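Long-range contact in TRAP dicarboxylate transporter-DctP subunit (PDB 4PE3), which probably captures an organic acid in the periplasm and hands it to a TRAP-type membrane transporter: residues 68-82 against 88-102. Sequence-based numbering, arbitrary orientation. Where two conformers were deposited one is given.
Sequences LMPVGTIVDYKETPD and LIDGHITDTSYFAGR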
loop_
_atom_site.group_PDB
_atom_site.type_symbol
_atom_site.label_atom_id
_atom_site.label_comp_id
_atom_site.label_asym_id
_atom_site.label_seq_id
_atom_site.Cartn_x
_atom_site.Cartn_y
_atom_site.Cartn_z
ATOM N N LEU A 68 1.631 -21.124 -4.026
ATOM C CA LEU A 68 0.837 -19.930 -3.802
ATOM C C LEU A 68 -0.664 -20.258 -3.791
ATOM O O LEU A 68 -1.188 -20.773 -4.772
ATOM C CB LEU A 68 1.144 -18.909 -4.905
ATOM C CG LEU A 68 0.386 -17.583 -4.870
ATOM C CD1 LEU A 68 0.855 -16.734 -3.704
ATOM C CD2 LEU A 68 0.533 -16.855 -6.228
HETATM N N MSE A 69 -1.353 -19.930 -2.710
HETATM C CA MSE A 69 -2.751 -20.301 -2.541
HETATM C C MSE A 69 -3.614 -19.052 -2.401
HETATM O O MSE A 69 -3.278 -18.147 -1.658
HETATM C CB MSE A 69 -2.887 -21.180 -1.300
HETATM C CG MSE A 69 -2.064 -22.465 -1.372
HETATM SE SE MSE A 69 -1.978 -23.433 0.322
HETATM C CE MSE A 69 -1.405 -21.981 1.484
ATOM N N PRO A 70 -4.747 -18.997 -3.104
ATOM C CA PRO A 70 -5.592 -17.800 -2.993
ATOM C C PRO A 70 -6.122 -17.580 -1.578
ATOM O O PRO A 70 -6.135 -18.490 -0.739
ATOM C CB PRO A 70 -6.756 -18.081 -3.946
ATOM C CG PRO A 70 -6.358 -19.242 -4.747
ATOM C CD PRO A 70 -5.282 -19.988 -4.046
ATOM N N VAL A 71 -6.537 -16.351 -1.306
ATOM C CA VAL A 71 -7.077 -15.983 -0.004
ATOM C C VAL A 71 -8.162 -16.954 0.437
ATOM O O VAL A 71 -9.020 -17.347 -0.350
ATOM C CB VAL A 71 -7.613 -14.538 -0.045
ATOM C CG1 VAL A 71 -8.761 -14.428 -1.026
ATOM C CG2 VAL A 71 -7.988 -14.071 1.372
ATOM N N GLY A 72 -8.091 -17.335 1.714
ATOM C CA GLY A 72 -9.095 -18.167 2.339
ATOM C C GLY A 72 -8.973 -19.653 2.064
ATOM O O GLY A 72 -9.842 -20.415 2.485
ATOM N N THR A 73 -7.923 -20.072 1.358
ATOM C CA THR A 73 -7.779 -21.491 1.016
ATOM C C THR A 73 -7.668 -22.349 2.246
ATOM O O THR A 73 -8.366 -23.349 2.374
ATOM C CB THR A 73 -6.513 -21.767 0.209
ATOM O OG1 THR A 73 -6.640 -21.169 -1.071
ATOM C CG2 THR A 73 -6.307 -23.264 0.031
ATOM N N ILE A 74 -6.761 -21.959 3.134
ATOM C CA ILE A 74 -6.457 -22.756 4.305
ATOM C C ILE A 74 -7.037 -22.100 5.546
ATOM O O ILE A 74 -7.580 -22.794 6.404
ATOM C CB ILE A 74 -4.940 -22.963 4.466
ATOM C CG1 ILE A 74 -4.348 -23.574 3.199
ATOM C CG2 ILE A 74 -4.655 -23.870 5.658
ATOM C CD1 ILE A 74 -4.846 -25.008 2.934
ATOM N N VAL A 75 -6.935 -20.774 5.648
ATOM C CA VAL A 75 -7.478 -20.076 6.803
ATOM C C VAL A 75 -7.990 -18.691 6.447
ATOM O O VAL A 75 -7.719 -18.176 5.370
ATOM C CB VAL A 75 -6.423 -19.898 7.905
ATOM C CG1 VAL A 75 -6.165 -21.225 8.601
ATOM C CG2 VAL A 75 -5.145 -19.292 7.327
ATOM N N ASP A 76 -8.731 -18.102 7.376
ATOM C CA ASP A 76 -9.240 -16.745 7.237
ATOM C C ASP A 76 -8.086 -15.769 7.002
ATOM O O ASP A 76 -7.006 -15.935 7.570
ATOM C CB ASP A 76 -9.990 -16.387 8.521
ATOM C CG ASP A 76 -10.648 -15.036 8.453
ATOM O OD1 ASP A 76 -10.014 -14.039 8.865
ATOM O OD2 ASP A 76 -11.805 -14.976 7.995
ATOM N N TYR A 77 -8.305 -14.745 6.177
ATOM C CA TYR A 77 -7.253 -13.773 5.849
ATOM C C TYR A 77 -6.637 -13.014 7.048
ATOM O O TYR A 77 -5.502 -12.543 6.960
ATOM C CB TYR A 77 -7.758 -12.777 4.793
ATOM C CG TYR A 77 -8.745 -11.749 5.310
ATOM C CD1 TYR A 77 -10.074 -12.080 5.545
ATOM C CD2 TYR A 77 -8.344 -10.451 5.563
ATOM C CE1 TYR A 77 -10.968 -11.144 6.019
ATOM C CE2 TYR A 77 -9.229 -9.507 6.031
ATOM C CZ TYR A 77 -10.540 -9.857 6.259
ATOM O OH TYR A 77 -11.427 -8.913 6.731
ATOM N N LYS A 78 -7.369 -12.890 8.155
ATOM C CA LYS A 78 -6.847 -12.214 9.329
ATOM C C LYS A 78 -6.076 -13.156 10.237
ATOM O O LYS A 78 -5.437 -12.713 11.194
ATOM C CB LYS A 78 -7.978 -11.557 10.126
ATOM C CG LYS A 78 -8.583 -10.349 9.438
ATOM C CD LYS A 78 -8.992 -9.297 10.448
ATOM C CE LYS A 78 -9.581 -8.076 9.785
ATOM N NZ LYS A 78 -10.433 -7.316 10.746
ATOM N N GLU A 79 -6.105 -14.447 9.932
ATOM C CA GLU A 79 -5.509 -15.437 10.823
ATOM C C GLU A 79 -4.303 -16.116 10.201
ATOM O O GLU A 79 -3.806 -17.105 10.724
ATOM C CB GLU A 79 -6.546 -16.484 11.222
ATOM C CG GLU A 79 -7.757 -15.913 11.950
ATOM C CD GLU A 79 -7.397 -14.848 12.974
ATOM O OE1 GLU A 79 -6.469 -15.075 13.781
ATOM O OE2 GLU A 79 -8.048 -13.779 12.970
ATOM N N THR A 80 -3.811 -15.588 9.086
ATOM C CA THR A 80 -2.628 -16.182 8.497
ATOM C C THR A 80 -1.419 -16.174 9.452
ATOM O O THR A 80 -0.652 -17.127 9.435
ATOM C CB THR A 80 -2.275 -15.612 7.121
ATOM O OG1 THR A 80 -2.264 -14.178 7.157
ATOM C CG2 THR A 80 -3.283 -16.060 6.063
ATOM N N PRO A 81 -1.247 -15.122 10.296
ATOM C CA PRO A 81 -0.071 -15.198 11.179
ATOM C C PRO A 81 -0.119 -16.405 12.099
ATOM O O PRO A 81 0.883 -17.097 12.267
ATOM C CB PRO A 81 -0.127 -13.878 11.978
ATOM C CG PRO A 81 -0.905 -12.933 11.099
ATOM C CD PRO A 81 -1.940 -13.823 10.417
ATOM N N ASP A 82 -1.272 -16.647 12.699
ATOM C CA ASP A 82 -1.469 -17.806 13.550
ATOM C C ASP A 82 -1.154 -19.115 12.799
ATOM O O ASP A 82 -0.452 -20.012 13.304
ATOM C CB ASP A 82 -2.918 -17.799 14.055
ATOM C CG ASP A 82 -3.226 -16.580 14.937
ATOM O OD1 ASP A 82 -2.304 -16.108 15.630
ATOM O OD2 ASP A 82 -4.379 -16.087 14.945
ATOM N N LEU A 88 0.491 -24.685 9.784
ATOM C CA LEU A 88 -0.634 -25.012 8.910
ATOM C C LEU A 88 -0.429 -24.452 7.488
ATOM O O LEU A 88 -0.795 -25.071 6.489
ATOM C CB LEU A 88 -1.920 -24.480 9.534
ATOM C CG LEU A 88 -3.197 -24.648 8.713
ATOM C CD1 LEU A 88 -3.424 -26.121 8.365
ATOM C CD2 LEU A 88 -4.382 -24.086 9.482
ATOM N N ILE A 89 0.140 -23.257 7.411
ATOM C CA ILE A 89 0.717 -22.745 6.171
ATOM C C ILE A 89 2.118 -22.260 6.558
ATOM O O ILE A 89 2.463 -22.257 7.753
ATOM C CB ILE A 89 -0.104 -21.590 5.562
ATOM C CG1 ILE A 89 -0.214 -20.421 6.541
ATOM C CG2 ILE A 89 -1.496 -22.064 5.147
ATOM C CD1 ILE A 89 -0.952 -19.228 5.939
ATOM N N ASP A 90 2.942 -21.903 5.583
ATOM C CA ASP A 90 4.325 -21.496 5.841
ATOM C C ASP A 90 4.595 -20.005 5.669
ATOM O O ASP A 90 5.593 -19.506 6.184
ATOM C CB ASP A 90 5.269 -22.285 4.942
ATOM C CG ASP A 90 5.162 -23.769 5.173
ATOM O OD1 ASP A 90 5.329 -24.224 6.323
ATOM O OD2 ASP A 90 4.868 -24.498 4.201
ATOM N N GLY A 91 3.739 -19.294 4.953
ATOM C CA GLY A 91 3.905 -17.862 4.812
ATOM C C GLY A 91 2.651 -17.226 4.277
ATOM O O GLY A 91 1.632 -17.895 4.047
ATOM N N HIS A 92 2.722 -15.914 4.088
ATOM C CA HIS A 92 1.641 -15.167 3.443
ATOM C C HIS A 92 2.150 -14.013 2.614
ATOM O O HIS A 92 3.293 -13.551 2.787
ATOM C CB HIS A 92 0.561 -14.705 4.445
ATOM C CG HIS A 92 1.030 -13.746 5.506
ATOM N ND1 HIS A 92 0.309 -13.560 6.662
ATOM C CD2 HIS A 92 2.068 -12.874 5.559
ATOM C CE1 HIS A 92 0.905 -12.640 7.407
ATOM N NE2 HIS A 92 1.980 -12.223 6.767
ATOM N N ILE A 93 1.304 -13.581 1.690
ATOM C CA ILE A 93 1.509 -12.347 0.947
ATOM C C ILE A 93 0.215 -11.606 1.192
ATOM O O ILE A 93 -0.821 -11.956 0.622
ATOM C CB ILE A 93 1.743 -12.592 -0.560
ATOM C CG1 ILE A 93 2.921 -13.534 -0.798
ATOM C CG2 ILE A 93 1.964 -11.248 -1.249
ATOM C CD1 ILE A 93 3.212 -13.841 -2.251
ATOM N N THR A 94 0.234 -10.597 2.068
ATOM C CA THR A 94 -1.019 -10.055 2.558
ATOM C C THR A 94 -0.945 -8.582 2.965
ATOM O O THR A 94 0.129 -8.013 3.079
ATOM C CB THR A 94 -1.550 -10.904 3.739
ATOM O OG1 THR A 94 -2.927 -10.590 3.960
ATOM C CG2 THR A 94 -0.744 -10.637 5.007
ATOM N N ASP A 95 -2.113 -8.008 3.166
ATOM C CA ASP A 95 -2.279 -6.600 3.489
ATOM C C ASP A 95 -2.030 -6.453 4.959
ATOM O O ASP A 95 -2.815 -6.905 5.790
ATOM C CB ASP A 95 -3.727 -6.223 3.161
ATOM C CG ASP A 95 -4.011 -4.747 3.258
ATOM O OD1 ASP A 95 -3.495 -4.070 4.164
ATOM O OD2 ASP A 95 -4.809 -4.270 2.415
ATOM N N THR A 96 -0.930 -5.792 5.308
ATOM C CA THR A 96 -0.533 -5.634 6.708
ATOM C C THR A 96 -1.571 -4.853 7.522
ATOM O O THR A 96 -1.683 -5.030 8.735
ATOM C CB THR A 96 0.864 -4.971 6.778
ATOM O OG1 THR A 96 1.795 -5.809 6.085
ATOM C CG2 THR A 96 1.338 -4.743 8.217
ATOM N N SER A 97 -2.382 -4.042 6.850
ATOM C CA SER A 97 -3.423 -3.306 7.545
ATOM C C SER A 97 -4.475 -4.224 8.172
ATOM O O SER A 97 -5.179 -3.807 9.092
ATOM C CB SER A 97 -4.098 -2.309 6.607
ATOM O OG SER A 97 -4.980 -2.964 5.739
ATOM N N TYR A 98 -4.561 -5.462 7.698
ATOM C CA TYR A 98 -5.497 -6.422 8.273
ATOM C C TYR A 98 -5.259 -6.665 9.756
ATOM O O TYR A 98 -6.142 -7.146 10.472
ATOM C CB TYR A 98 -5.381 -7.757 7.550
ATOM C CG TYR A 98 -5.921 -7.799 6.133
ATOM C CD1 TYR A 98 -6.845 -6.868 5.673
ATOM C CD2 TYR A 98 -5.500 -8.783 5.259
ATOM C CE1 TYR A 98 -7.341 -6.935 4.366
ATOM C CE2 TYR A 98 -5.987 -8.856 3.971
ATOM C CZ TYR A 98 -6.896 -7.927 3.533
ATOM O OH TYR A 98 -7.373 -8.020 2.243
ATOM N N PHE A 99 -4.073 -6.303 10.236
ATOM C CA PHE A 99 -3.693 -6.650 11.602
ATOM C C PHE A 99 -3.701 -5.450 12.536
ATOM O O PHE A 99 -3.169 -5.522 13.650
ATOM C CB PHE A 99 -2.344 -7.379 11.559
ATOM C CG PHE A 99 -2.316 -8.495 10.541
ATOM C CD1 PHE A 99 -3.171 -9.577 10.672
ATOM C CD2 PHE A 99 -1.455 -8.464 9.457
ATOM C CE1 PHE A 99 -3.185 -10.594 9.723
ATOM C CE2 PHE A 99 -1.466 -9.482 8.506
ATOM C CZ PHE A 99 -2.324 -10.556 8.656
ATOM N N ALA A 100 -4.321 -4.354 12.097
ATOM C CA ALA A 100 -4.404 -3.152 12.923
ATOM C C ALA A 100 -5.071 -3.391 14.270
ATOM O O ALA A 100 -4.798 -2.676 15.239
ATOM C CB ALA A 100 -5.143 -2.049 12.161
ATOM N N GLY A 101 -5.926 -4.398 14.348
ATOM C CA GLY A 101 -6.535 -4.787 15.610
ATOM C C GLY A 101 -5.534 -5.284 16.644
ATOM O O GLY A 101 -5.754 -5.148 17.853
ATOM N N ARG A 102 -4.434 -5.870 16.185
ATOM C CA ARG A 102 -3.407 -6.359 17.105
ATOM C C ARG A 102 -2.640 -5.226 17.750
ATOM O O ARG A 102 -2.274 -5.315 18.918
ATOM C CB ARG A 102 -2.409 -7.269 16.383
ATOM C CG ARG A 102 -3.050 -8.474 15.733
ATOM C CD ARG A 102 -2.003 -9.426 15.182
ATOM N NE ARG A 102 -2.644 -10.567 14.538
ATOM C CZ ARG A 102 -2.134 -11.791 14.462
ATOM N NH1 ARG A 102 -0.948 -12.068 14.991
ATOM N NH2 ARG A 102 -2.821 -12.745 13.846
HETATM O O HOH W 1 -3.710 -12.822 5.253
#
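Thr-80 OG1 is gripped twice: it shares a hydrogen bond with His-92 ND1 at 2.7 Å, arriving at the edge of the imidazole, and a second with a water 2.7 Å away. That water also bonds to Thr-94 OG1 and donates to Tyr-77 O, so one molecule ties the start of helix 80-86 to the loop before it and to strand 91-95. His-92 NE2 in turn bonds to Glu-244, fixing the imidazole.

Further along, Tyr-77 and Tyr-98 form a T-shaped pair, planes at 74°. The CD2-CE2 edge of Tyr-77 stands over the face of Tyr-98, Tyr-77 CD2 lying 3.2 Å above the Tyr-98 plane, while Asp-95 CB covers the opposite face. Replacing Tyr-98 with an alanine would probably leave the Tyr-77 edge without the face it rests on and open a gap between the turn at Tyr-77 and the 3-10 segment 96-98.

Pro-81 fits into the corner of two flat groups: its CG lies over a face of the Phe-99 ring, 3.5 Å from CE1, and over a face of the Arg-102 guanidinium, 3.4 Å from NH2. Extended from CG to NE, Arg-102 also makes a long salt bridge from NH2 to Asp-82 OD1, 3.8 Å.

At the other end, Ile-74 CG2 presses tightly on Leu-88 CG (3.5 Å), and Ile-89 CG2 touches Ile-74 CB.

Most of the contact lies within a beta-alpha-beta crossover: strand 65-69 leads through helix 80-86 into strand 91-95, parallel to it, with strand 32-37 lying between the two in the sheet; the aromatic and arginine contacts come from just beyond strand 91-95.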